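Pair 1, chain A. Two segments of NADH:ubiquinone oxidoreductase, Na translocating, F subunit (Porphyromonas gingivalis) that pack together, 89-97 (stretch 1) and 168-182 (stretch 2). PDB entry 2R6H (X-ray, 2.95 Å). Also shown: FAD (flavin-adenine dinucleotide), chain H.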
# COMPACT_ATOMS: atom_id res chain seq x y z
N TYR A 89 -0.07 -3.97 9.77
CA TYR A 89 0.52 -3.69 8.46
C TYR A 89 0.50 -4.94 7.57
O TYR A 89 0.83 -6.04 8.02
CB TYR A 89 1.92 -3.06 8.60
CG TYR A 89 1.83 -1.72 9.30
CD1 TYR A 89 1.45 -0.59 8.60
CD2 TYR A 89 2.08 -1.60 10.65
CE1 TYR A 89 1.33 0.64 9.23
CE2 TYR A 89 1.97 -0.38 11.29
CZ TYR A 89 1.59 0.74 10.58
OH TYR A 89 1.47 1.95 11.23
N SER A 90 0.09 -4.74 6.32
CA SER A 90 -0.09 -5.83 5.35
C SER A 90 1.25 -6.27 4.78
O SER A 90 2.09 -5.42 4.50
CB SER A 90 -0.98 -5.36 4.21
OG SER A 90 -2.33 -5.28 4.60
N MSE A 91 1.45 -7.58 4.59
CA MSE A 91 2.65 -8.08 3.91
C MSE A 91 2.63 -7.77 2.43
O MSE A 91 1.64 -8.00 1.75
CB MSE A 91 2.81 -9.59 4.05
CG MSE A 91 3.63 -10.03 5.23
SE MSE A 91 2.57 -10.07 6.86
CE MSE A 91 1.34 -11.51 6.40
N ALA A 92 3.75 -7.29 1.93
CA ALA A 92 3.84 -6.78 0.57
C ALA A 92 4.70 -7.67 -0.32
O ALA A 92 4.76 -7.47 -1.55
CB ALA A 92 4.37 -5.37 0.59
N ASN A 93 5.36 -8.65 0.28
CA ASN A 93 6.06 -9.65 -0.50
C ASN A 93 5.23 -10.91 -0.50
O ASN A 93 4.34 -11.07 0.33
CB ASN A 93 7.47 -9.91 0.03
CG ASN A 93 8.45 -10.33 -1.07
OD1 ASN A 93 8.10 -10.40 -2.25
ND2 ASN A 93 9.70 -10.60 -0.67
N TYR A 94 5.51 -11.79 -1.45
CA TYR A 94 4.76 -13.03 -1.57
C TYR A 94 5.26 -14.06 -0.57
O TYR A 94 6.38 -13.97 -0.07
CB TYR A 94 4.78 -13.54 -3.02
CG TYR A 94 6.11 -14.06 -3.52
CD1 TYR A 94 6.15 -14.93 -4.61
CD2 TYR A 94 7.31 -13.71 -2.92
CE1 TYR A 94 7.34 -15.43 -5.09
CE2 TYR A 94 8.51 -14.22 -3.39
CZ TYR A 94 8.52 -15.08 -4.48
OH TYR A 94 9.71 -15.60 -4.96
N PRO A 95 4.40 -15.03 -0.26
CA PRO A 95 4.62 -15.97 0.84
C PRO A 95 5.84 -16.85 0.63
O PRO A 95 6.27 -17.53 1.57
CB PRO A 95 3.36 -16.83 0.82
CG PRO A 95 2.35 -15.96 0.19
CD PRO A 95 3.07 -15.21 -0.87
N ALA A 96 6.40 -16.83 -0.58
CA ALA A 96 7.57 -17.64 -0.89
C ALA A 96 8.83 -17.14 -0.17
O ALA A 96 9.82 -17.87 -0.07
CB ALA A 96 7.79 -17.72 -2.39
N GLU A 97 8.79 -15.90 0.32
CA GLU A 97 9.87 -15.42 1.18
C GLU A 97 9.39 -15.36 2.63
O GLU A 97 8.54 -14.54 2.98
CB GLU A 97 10.41 -14.07 0.73
CG GLU A 97 11.40 -13.49 1.74
CD GLU A 97 12.55 -14.45 2.07
OE1 GLU A 97 12.72 -14.83 3.26
OE2 GLU A 97 13.30 -14.82 1.13
N MSE A 168 -0.83 -0.62 -1.90
CA MSE A 168 0.01 -1.42 -2.78
C MSE A 168 0.34 -2.77 -2.15
O MSE A 168 0.57 -3.75 -2.85
CB MSE A 168 1.30 -0.67 -3.12
CG MSE A 168 1.44 -0.33 -4.59
SE MSE A 168 2.00 -1.85 -5.67
CE MSE A 168 2.12 -0.97 -7.40
N ALA A 169 0.35 -2.81 -0.82
CA ALA A 169 1.03 -3.88 -0.09
C ALA A 169 0.34 -5.22 -0.33
O ALA A 169 0.98 -6.18 -0.76
CB ALA A 169 1.07 -3.56 1.39
N PRO A 170 -0.95 -5.28 -0.05
CA PRO A 170 -1.71 -6.53 -0.14
C PRO A 170 -1.83 -7.01 -1.58
O PRO A 170 -1.62 -8.19 -1.86
CB PRO A 170 -3.09 -6.15 0.40
CG PRO A 170 -2.82 -5.03 1.34
CD PRO A 170 -1.67 -4.26 0.74
N LEU A 171 -2.16 -6.10 -2.49
CA LEU A 171 -2.28 -6.43 -3.90
C LEU A 171 -0.99 -7.03 -4.45
O LEU A 171 -1.00 -8.09 -5.07
CB LEU A 171 -2.67 -5.19 -4.72
CG LEU A 171 -4.10 -4.69 -4.54
CD1 LEU A 171 -4.69 -5.19 -3.23
CD2 LEU A 171 -4.15 -3.17 -4.61
N ARG A 172 0.12 -6.34 -4.21
CA ARG A 172 1.41 -6.77 -4.73
C ARG A 172 1.77 -8.17 -4.22
O ARG A 172 2.33 -8.98 -4.96
CB ARG A 172 2.51 -5.78 -4.33
CG ARG A 172 3.92 -6.29 -4.54
CD ARG A 172 4.95 -5.20 -4.30
NE ARG A 172 6.28 -5.59 -4.75
CZ ARG A 172 7.21 -6.13 -3.96
NH1 ARG A 172 6.95 -6.34 -2.67
NH2 ARG A 172 8.39 -6.45 -4.45
N ALA A 173 1.45 -8.44 -2.96
CA ALA A 173 1.66 -9.76 -2.39
C ALA A 173 0.84 -10.82 -3.12
O ALA A 173 1.34 -11.89 -3.44
CB ALA A 173 1.33 -9.75 -0.90
N GLN A 174 -0.43 -10.50 -3.37
CA GLN A 174 -1.31 -11.40 -4.11
C GLN A 174 -0.86 -11.56 -5.58
O GLN A 174 -0.76 -12.68 -6.09
CB GLN A 174 -2.76 -10.94 -4.03
CG GLN A 174 -3.42 -11.21 -2.69
CD GLN A 174 -4.89 -10.82 -2.68
OE1 GLN A 174 -5.44 -10.39 -3.69
NE2 GLN A 174 -5.54 -10.98 -1.53
N ILE A 175 -0.55 -10.44 -6.24
CA ILE A 175 -0.12 -10.48 -7.63
C ILE A 175 1.22 -11.20 -7.80
O ILE A 175 1.39 -11.98 -8.72
CB ILE A 175 -0.08 -9.10 -8.28
CG1 ILE A 175 -1.51 -8.63 -8.53
CG2 ILE A 175 0.67 -9.15 -9.59
CD1 ILE A 175 -1.69 -7.15 -8.43
N LEU A 176 2.15 -10.95 -6.90
CA LEU A 176 3.41 -11.68 -6.92
C LEU A 176 3.16 -13.17 -6.70
O LEU A 176 3.79 -14.01 -7.33
CB LEU A 176 4.38 -11.12 -5.88
CG LEU A 176 5.01 -9.83 -6.38
CD1 LEU A 176 5.86 -9.18 -5.31
CD2 LEU A 176 5.84 -10.11 -7.60
N HIS A 177 2.23 -13.50 -5.82
CA HIS A 177 1.99 -14.89 -5.56
C HIS A 177 1.39 -15.53 -6.80
O HIS A 177 1.82 -16.60 -7.24
CB HIS A 177 1.05 -15.07 -4.38
CG HIS A 177 0.68 -16.49 -4.13
ND1 HIS A 177 1.46 -17.33 -3.35
CD2 HIS A 177 -0.36 -17.23 -4.55
CE1 HIS A 177 0.90 -18.52 -3.31
NE2 HIS A 177 -0.21 -18.49 -4.03
N LEU A 178 0.39 -14.85 -7.36
CA LEU A 178 -0.29 -15.33 -8.56
C LEU A 178 0.64 -15.63 -9.73
O LEU A 178 0.38 -16.55 -10.49
CB LEU A 178 -1.33 -14.32 -9.00
CG LEU A 178 -2.61 -14.26 -8.17
CD1 LEU A 178 -3.39 -12.99 -8.52
CD2 LEU A 178 -3.44 -15.49 -8.39
N PHE A 179 1.71 -14.86 -9.87
CA PHE A 179 2.55 -14.96 -11.07
C PHE A 179 3.96 -15.49 -10.84
O PHE A 179 4.51 -16.17 -11.71
CB PHE A 179 2.58 -13.62 -11.84
CG PHE A 179 1.29 -13.31 -12.54
CD1 PHE A 179 0.90 -14.05 -13.64
CD2 PHE A 179 0.47 -12.30 -12.09
CE1 PHE A 179 -0.29 -13.78 -14.29
CE2 PHE A 179 -0.72 -12.02 -12.74
CZ PHE A 179 -1.11 -12.77 -13.84
N ARG A 180 4.56 -15.19 -9.70
CA ARG A 180 5.90 -15.70 -9.43
C ARG A 180 5.90 -17.15 -8.92
O ARG A 180 6.76 -17.94 -9.29
CB ARG A 180 6.69 -14.79 -8.48
CG ARG A 180 7.30 -13.54 -9.13
CD ARG A 180 8.70 -13.33 -8.58
NE ARG A 180 9.01 -11.93 -8.26
CZ ARG A 180 9.98 -11.54 -7.43
NH1 ARG A 180 10.73 -12.45 -6.81
NH2 ARG A 180 10.19 -10.24 -7.20
N THR A 181 4.92 -17.50 -8.09
CA THR A 181 4.86 -18.88 -7.60
C THR A 181 3.79 -19.74 -8.27
O THR A 181 4.09 -20.85 -8.72
CB THR A 181 4.82 -19.02 -6.05
OG1 THR A 181 3.59 -18.52 -5.54
CG2 THR A 181 5.95 -18.26 -5.43
N LEU A 182 2.56 -19.27 -8.35
CA LEU A 182 1.54 -20.08 -9.01
C LEU A 182 1.73 -20.15 -10.52
O LEU A 182 1.44 -21.17 -11.13
CB LEU A 182 0.13 -19.59 -8.69
CG LEU A 182 -0.31 -19.77 -7.25
CD1 LEU A 182 -1.75 -19.26 -7.05
CD2 LEU A 182 -0.16 -21.23 -6.85
PA FAD H . -2.95 6.93 14.52
O1A FAD H . -3.83 5.69 14.58
O2A FAD H . -2.41 7.38 15.88
O5B FAD H . -3.73 8.16 13.80
C5B FAD H . -4.11 8.07 12.44
C4B FAD H . -4.39 9.46 11.88
O4B FAD H . -5.43 10.08 12.61
C3B FAD H . -3.17 10.37 11.97
O3B FAD H . -2.97 10.98 10.72
C2B FAD H . -3.53 11.43 12.99
O2B FAD H . -3.03 12.68 12.60
C1B FAD H . -5.06 11.40 12.97
N9A FAD H . -5.70 11.84 14.24
C8A FAD H . -5.43 11.43 15.53
N7A FAD H . -6.26 12.09 16.38
C5A FAD H . -7.06 12.92 15.66
C6A FAD H . -8.08 13.81 16.01
N6A FAD H . -8.38 14.04 17.29
N1A FAD H . -8.74 14.54 15.02
C2A FAD H . -8.39 14.37 13.69
N3A FAD H . -7.38 13.49 13.34
C4A FAD H . -6.72 12.77 14.31
N1 FAD H . -1.31 1.03 6.83
C2 FAD H . -0.20 1.05 6.03
O2 FAD H . 0.41 2.11 5.91
N3 FAD H . 0.21 -0.10 5.38
C4 FAD H . -0.48 -1.30 5.53
O4 FAD H . -0.15 -2.36 4.97
C4X FAD H . -1.60 -1.31 6.34
N5 FAD H . -2.29 -2.49 6.50
C5X FAD H . -3.42 -2.50 7.30
C6 FAD H . -4.12 -3.69 7.44
C7 FAD H . -5.25 -3.75 8.25
C7M FAD H . -5.98 -5.06 8.37
C8 FAD H . -5.67 -2.59 8.91
C8M FAD H . -6.89 -2.62 9.77
C9 FAD H . -4.97 -1.40 8.76
C9A FAD H . -3.84 -1.34 7.96
N10 FAD H . -3.13 -0.16 7.80
C10 FAD H . -2.02 -0.15 6.99
C1' FAD H . -3.40 1.06 8.63
C2' FAD H . -2.47 1.03 9.83
O2' FAD H . -2.76 -0.11 10.60
C3' FAD H . -2.62 2.27 10.71
O3' FAD H . -3.97 2.61 10.89
C4' FAD H . -1.84 3.42 10.10
O4' FAD H . -0.48 3.09 10.23
C5' FAD H . -2.08 4.72 10.85
O5' FAD H . -2.03 4.44 12.23
P FAD H . -1.06 5.30 13.19
O1P FAD H . -0.88 4.61 14.52
O2P FAD H . 0.25 5.56 12.49
O3P FAD H . -1.82 6.68 13.38

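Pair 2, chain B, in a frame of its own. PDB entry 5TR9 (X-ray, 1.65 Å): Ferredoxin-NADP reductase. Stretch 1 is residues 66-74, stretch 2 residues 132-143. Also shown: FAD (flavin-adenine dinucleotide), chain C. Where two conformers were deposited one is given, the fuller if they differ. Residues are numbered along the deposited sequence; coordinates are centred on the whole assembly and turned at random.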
# COMPACT_ATOMS: atom_id res chain seq x y z
N TYR B 66 -5.71 -0.32 -8.98
CA TYR B 66 -4.32 -0.31 -8.50
C TYR B 66 -4.10 0.91 -7.63
O TYR B 66 -4.45 2.02 -8.04
CB TYR B 66 -3.31 -0.31 -9.66
CG TYR B 66 -3.50 -1.56 -10.48
CD1 TYR B 66 -2.89 -2.75 -10.11
CD2 TYR B 66 -4.35 -1.55 -11.58
CE1 TYR B 66 -3.13 -3.91 -10.82
CE2 TYR B 66 -4.60 -2.69 -12.28
CZ TYR B 66 -3.98 -3.86 -11.91
OH TYR B 66 -4.25 -5.00 -12.62
N SER B 67 -3.50 0.73 -6.46
CA SER B 67 -3.16 1.89 -5.64
C SER B 67 -2.02 2.69 -6.26
O SER B 67 -1.02 2.12 -6.71
CB SER B 67 -2.73 1.45 -4.24
OG SER B 67 -3.74 0.67 -3.62
N VAL B 68 -2.15 4.02 -6.26
CA VAL B 68 -1.05 4.83 -6.78
C VAL B 68 0.14 4.74 -5.83
O VAL B 68 0.00 4.99 -4.63
CB VAL B 68 -1.49 6.29 -6.97
CG1 VAL B 68 -0.35 7.08 -7.62
CG2 VAL B 68 -2.73 6.36 -7.84
N VAL B 69 1.31 4.39 -6.37
CA VAL B 69 2.50 4.34 -5.52
C VAL B 69 3.33 5.61 -5.62
O VAL B 69 4.09 5.91 -4.69
CB VAL B 69 3.39 3.10 -5.82
CG1 VAL B 69 2.54 1.84 -5.90
CG2 VAL B 69 4.18 3.28 -7.08
N SER B 70 3.16 6.40 -6.68
CA SER B 70 3.90 7.63 -6.83
C SER B 70 3.31 8.76 -5.99
O SER B 70 2.19 8.68 -5.47
CB SER B 70 3.93 8.04 -8.31
OG SER B 70 2.63 7.86 -8.87
N ALA B 71 4.07 9.84 -5.90
CA ALA B 71 3.68 10.99 -5.09
C ALA B 71 2.56 11.78 -5.76
O ALA B 71 2.49 11.88 -6.99
CB ALA B 71 4.87 11.91 -4.87
N GLU B 72 1.72 12.39 -4.93
CA GLU B 72 0.65 13.25 -5.43
C GLU B 72 1.19 14.34 -6.36
O GLU B 72 0.50 14.75 -7.30
CB GLU B 72 -0.10 13.84 -4.23
CG GLU B 72 -1.47 14.44 -4.52
CD GLU B 72 -2.17 14.92 -3.25
OE1 GLU B 72 -2.63 16.08 -3.22
OE2 GLU B 72 -2.25 14.13 -2.28
N TYR B 73 2.40 14.83 -6.09
CA TYR B 73 3.00 15.93 -6.83
C TYR B 73 3.87 15.46 -8.00
O TYR B 73 4.43 16.31 -8.70
CB TYR B 73 3.84 16.79 -5.87
CG TYR B 73 4.72 15.98 -4.95
CD1 TYR B 73 5.96 15.51 -5.38
CD2 TYR B 73 4.31 15.68 -3.65
CE1 TYR B 73 6.77 14.77 -4.53
CE2 TYR B 73 5.11 14.94 -2.80
CZ TYR B 73 6.34 14.49 -3.24
OH TYR B 73 7.14 13.74 -2.41
N ALA B 74 3.99 14.15 -8.22
CA ALA B 74 4.85 13.69 -9.31
C ALA B 74 4.20 13.97 -10.67
O ALA B 74 3.00 14.22 -10.78
CB ALA B 74 5.16 12.20 -9.17
N ILE B 132 1.37 -2.74 0.27
CA ILE B 132 2.26 -1.62 0.58
C ILE B 132 2.03 -0.42 -0.34
O ILE B 132 2.34 0.71 0.04
CB ILE B 132 3.74 -2.09 0.51
CG1 ILE B 132 4.66 -1.06 1.16
CG2 ILE B 132 4.14 -2.44 -0.95
CD1 ILE B 132 6.09 -1.51 1.33
N ALA B 133 1.45 -0.63 -1.53
CA ALA B 133 1.38 0.42 -2.55
C ALA B 133 0.79 1.74 -2.05
O ALA B 133 1.45 2.78 -2.23
CB ALA B 133 0.59 -0.10 -3.76
N PRO B 134 -0.41 1.80 -1.46
CA PRO B 134 -0.93 3.11 -1.03
C PRO B 134 -0.06 3.76 0.03
O PRO B 134 0.01 4.99 0.12
CB PRO B 134 -2.32 2.78 -0.48
CG PRO B 134 -2.24 1.32 -0.07
CD PRO B 134 -1.33 0.70 -1.11
N PHE B 135 0.60 2.95 0.85
CA PHE B 135 1.42 3.51 1.91
C PHE B 135 2.70 4.14 1.35
O PHE B 135 3.23 5.08 1.95
CB PHE B 135 1.71 2.43 2.96
CG PHE B 135 0.46 1.90 3.62
CD1 PHE B 135 -0.54 2.77 4.05
CD2 PHE B 135 0.26 0.54 3.78
CE1 PHE B 135 -1.70 2.30 4.64
CE2 PHE B 135 -0.91 0.05 4.37
CZ PHE B 135 -1.89 0.94 4.81
N LEU B 136 3.18 3.66 0.19
CA LEU B 136 4.31 4.34 -0.45
C LEU B 136 3.94 5.77 -0.85
O LEU B 136 4.73 6.71 -0.64
CB LEU B 136 4.80 3.55 -1.67
CG LEU B 136 5.32 2.14 -1.34
CD1 LEU B 136 5.71 1.41 -2.62
CD2 LEU B 136 6.51 2.22 -0.40
N SER B 137 2.74 5.96 -1.41
CA SER B 137 2.31 7.31 -1.76
C SER B 137 2.15 8.17 -0.52
O SER B 137 2.54 9.34 -0.51
CB SER B 137 1.00 7.25 -2.56
OG SER B 137 0.64 8.54 -3.04
N ILE B 138 1.57 7.61 0.55
CA ILE B 138 1.42 8.34 1.80
C ILE B 138 2.78 8.77 2.34
O ILE B 138 2.95 9.91 2.79
CB ILE B 138 0.62 7.50 2.81
CG1 ILE B 138 -0.85 7.48 2.36
CG2 ILE B 138 0.74 8.08 4.23
CD1 ILE B 138 -1.70 6.36 2.98
N LEU B 139 3.77 7.88 2.30
CA LEU B 139 5.11 8.23 2.78
C LEU B 139 5.77 9.33 1.96
O LEU B 139 6.72 9.96 2.43
CB LEU B 139 6.01 7.00 2.80
CG LEU B 139 5.61 6.00 3.87
CD1 LEU B 139 6.45 4.74 3.73
CD2 LEU B 139 5.79 6.61 5.25
N GLU B 140 5.32 9.55 0.73
CA GLU B 140 5.87 10.62 -0.08
C GLU B 140 5.23 11.98 0.24
O GLU B 140 5.68 12.99 -0.29
CB GLU B 140 5.74 10.24 -1.56
CG GLU B 140 6.71 9.08 -1.93
CD GLU B 140 6.15 8.01 -2.89
OE1 GLU B 140 5.08 8.22 -3.51
OE2 GLU B 140 6.79 6.94 -3.04
N GLN B 141 4.21 12.01 1.11
CA GLN B 141 3.61 13.27 1.54
C GLN B 141 4.47 13.90 2.62
O GLN B 141 4.59 13.32 3.70
CB GLN B 141 2.22 13.04 2.09
CG GLN B 141 1.21 12.61 1.07
CD GLN B 141 0.81 13.75 0.16
OE1 GLN B 141 1.38 13.92 -0.92
NE2 GLN B 141 -0.15 14.54 0.60
N PRO B 142 5.07 15.07 2.38
CA PRO B 142 5.97 15.65 3.40
C PRO B 142 5.27 15.89 4.73
O PRO B 142 5.92 15.80 5.78
CB PRO B 142 6.44 16.96 2.76
CG PRO B 142 6.28 16.74 1.30
CD PRO B 142 5.07 15.88 1.15
N GLU B 143 3.97 16.18 4.72
CA GLU B 143 3.31 16.53 5.97
C GLU B 143 3.01 15.32 6.85
O GLU B 143 2.67 15.51 8.02
CB GLU B 143 2.02 17.31 5.71
CG GLU B 143 0.85 16.48 5.23
CD GLU B 143 0.83 16.26 3.72
OE1 GLU B 143 -0.22 15.81 3.20
OE2 GLU B 143 1.84 16.51 3.04
PA FAD C . -7.77 -11.34 -11.27
O1A FAD C . -8.77 -12.04 -12.13
O2A FAD C . -8.12 -9.90 -10.88
O5B FAD C . -7.52 -12.09 -9.93
C5B FAD C . -7.28 -13.51 -9.90
C4B FAD C . -6.94 -13.88 -8.47
O4B FAD C . -5.61 -13.40 -8.17
C3B FAD C . -7.82 -13.23 -7.42
O3B FAD C . -9.01 -13.97 -7.19
C2B FAD C . -6.92 -13.24 -6.18
O2B FAD C . -6.94 -14.51 -5.53
C1B FAD C . -5.53 -13.05 -6.80
N9A FAD C . -4.99 -11.70 -6.71
C8A FAD C . -5.38 -10.60 -7.42
N7A FAD C . -4.67 -9.53 -7.17
C5A FAD C . -3.74 -9.97 -6.24
C6A FAD C . -2.69 -9.31 -5.57
N6A FAD C . -2.41 -8.01 -5.74
N1A FAD C . -1.95 -10.03 -4.70
C2A FAD C . -2.23 -11.33 -4.53
N3A FAD C . -3.20 -12.05 -5.11
C4A FAD C . -3.91 -11.31 -5.96
N1 FAD C . -3.17 -5.50 -7.42
C2 FAD C . -1.85 -5.14 -7.47
O2 FAD C . -1.00 -5.90 -7.97
N3 FAD C . -1.45 -3.92 -6.94
C4 FAD C . -2.29 -3.00 -6.33
O4 FAD C . -1.84 -1.93 -5.90
C4X FAD C . -3.68 -3.38 -6.30
N5 FAD C . -4.54 -2.57 -5.72
C5X FAD C . -5.87 -2.94 -5.70
C6 FAD C . -6.80 -2.09 -5.10
C7 FAD C . -8.15 -2.42 -5.04
C7M FAD C . -9.12 -1.47 -4.40
C8 FAD C . -8.59 -3.63 -5.61
C8M FAD C . -10.05 -4.01 -5.57
C9 FAD C . -7.66 -4.49 -6.20
C9A FAD C . -6.31 -4.15 -6.26
N10 FAD C . -5.34 -5.02 -6.82
C10 FAD C . -4.03 -4.65 -6.88
C1' FAD C . -5.74 -6.23 -7.54
C2' FAD C . -5.83 -5.91 -9.05
O2' FAD C . -6.96 -5.08 -9.34
C3' FAD C . -5.92 -7.19 -9.89
O3' FAD C . -6.91 -8.05 -9.35
C4' FAD C . -4.57 -7.87 -10.11
O4' FAD C . -3.74 -7.02 -10.91
C5' FAD C . -4.69 -9.22 -10.78
O5' FAD C . -5.45 -9.07 -12.00
P FAD C . -5.70 -10.31 -12.95
O1P FAD C . -4.36 -10.85 -13.46
O2P FAD C . -6.71 -9.90 -13.96
O3P FAD C . -6.34 -11.38 -11.94
O HOH W 1 2.16 11.72 -2.21

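In both pairs the last two residues of a strand lead into a loop that runs alongside a helix and ends in a type I turn, from Tyr A94 to Glu A97 in pair 1 and from Ala B71 to Ala B74 in pair 2. The N, CA and C atoms of 14 central residues superpose to 0.4 Å. The nearest CA pairs are Ala A92 CA and Ala A169 CA in pair 1, 4.1 Å apart, and Val B69 CA and Ser B137 CA in pair 2, 4.8 Å apart; these are different rungs of the register.

The flavin end is closely similar in the two pairs. Tyr A89 matches Tyr B66, and each ring has FAD O2' over one face. Ser A90 matches Ser B67, and both backbone nitrogens donate to the flavin, Ser A90 N to FAD O4 at 2.7 Å and Ser B67 N to FAD O4 at 3.2 Å. Each serine also leans on the matched alanine and proline that open the contact on the helix; Ser A90 OG lies 3.3 Å from Pro A170 CG, and Ser B67 OG 3.5 Å from Pro B134 CD.

Further along, the same framework is filled by different chemistry. Ala A92 packs its CB 3.8 Å from Ala A169 CB, whereas the matching Val B69 uses CG1, 3.5 Å from Ala B133 CB. The carbonyl at this position meets different partners. In pair 1 the extended side chain of Arg A172 reaches the loop, where NH1 gives Ala A92 O a weak hydrogen bond of 2.7 Å. Its counterpart Leu B136 offers no donor there; instead Glu B140, which matches Leu A176, brings OE1 to 2.8 Å from Val B69 O.

One helical turn beyond the alanine, Ala A173 presents only a methyl, its CB 3.5 Å from Asn A93 O. Ser B137 at the same position adds a hydroxyl, and OG donates to Ser B70 O at 2.9 Å.

The aromatic contribution shifts along the loop. Tyr A94 buries the largest area of any residue in pair 1, setting CB 3.8 Å from Leu A176 CB and reaching Thr A181 CG2 with CE1 at 3.2 Å. Its match, Ala B71, is small, and pair 2 places its tyrosine two residues later: Tyr B73 OH donates to Glu B140 O at 2.7 Å. A water joins the two stretches there, accepting from Glu B72 N (2.8 Å) and donating to Ser B137 O (2.9 Å) and Gln B141 OE1 (2.7 Å). A common backbone thus accommodates different mixtures of apolar packing and hydrogen bonding, with more direct side-chain hydrogen bonds across the stretches in pair 2.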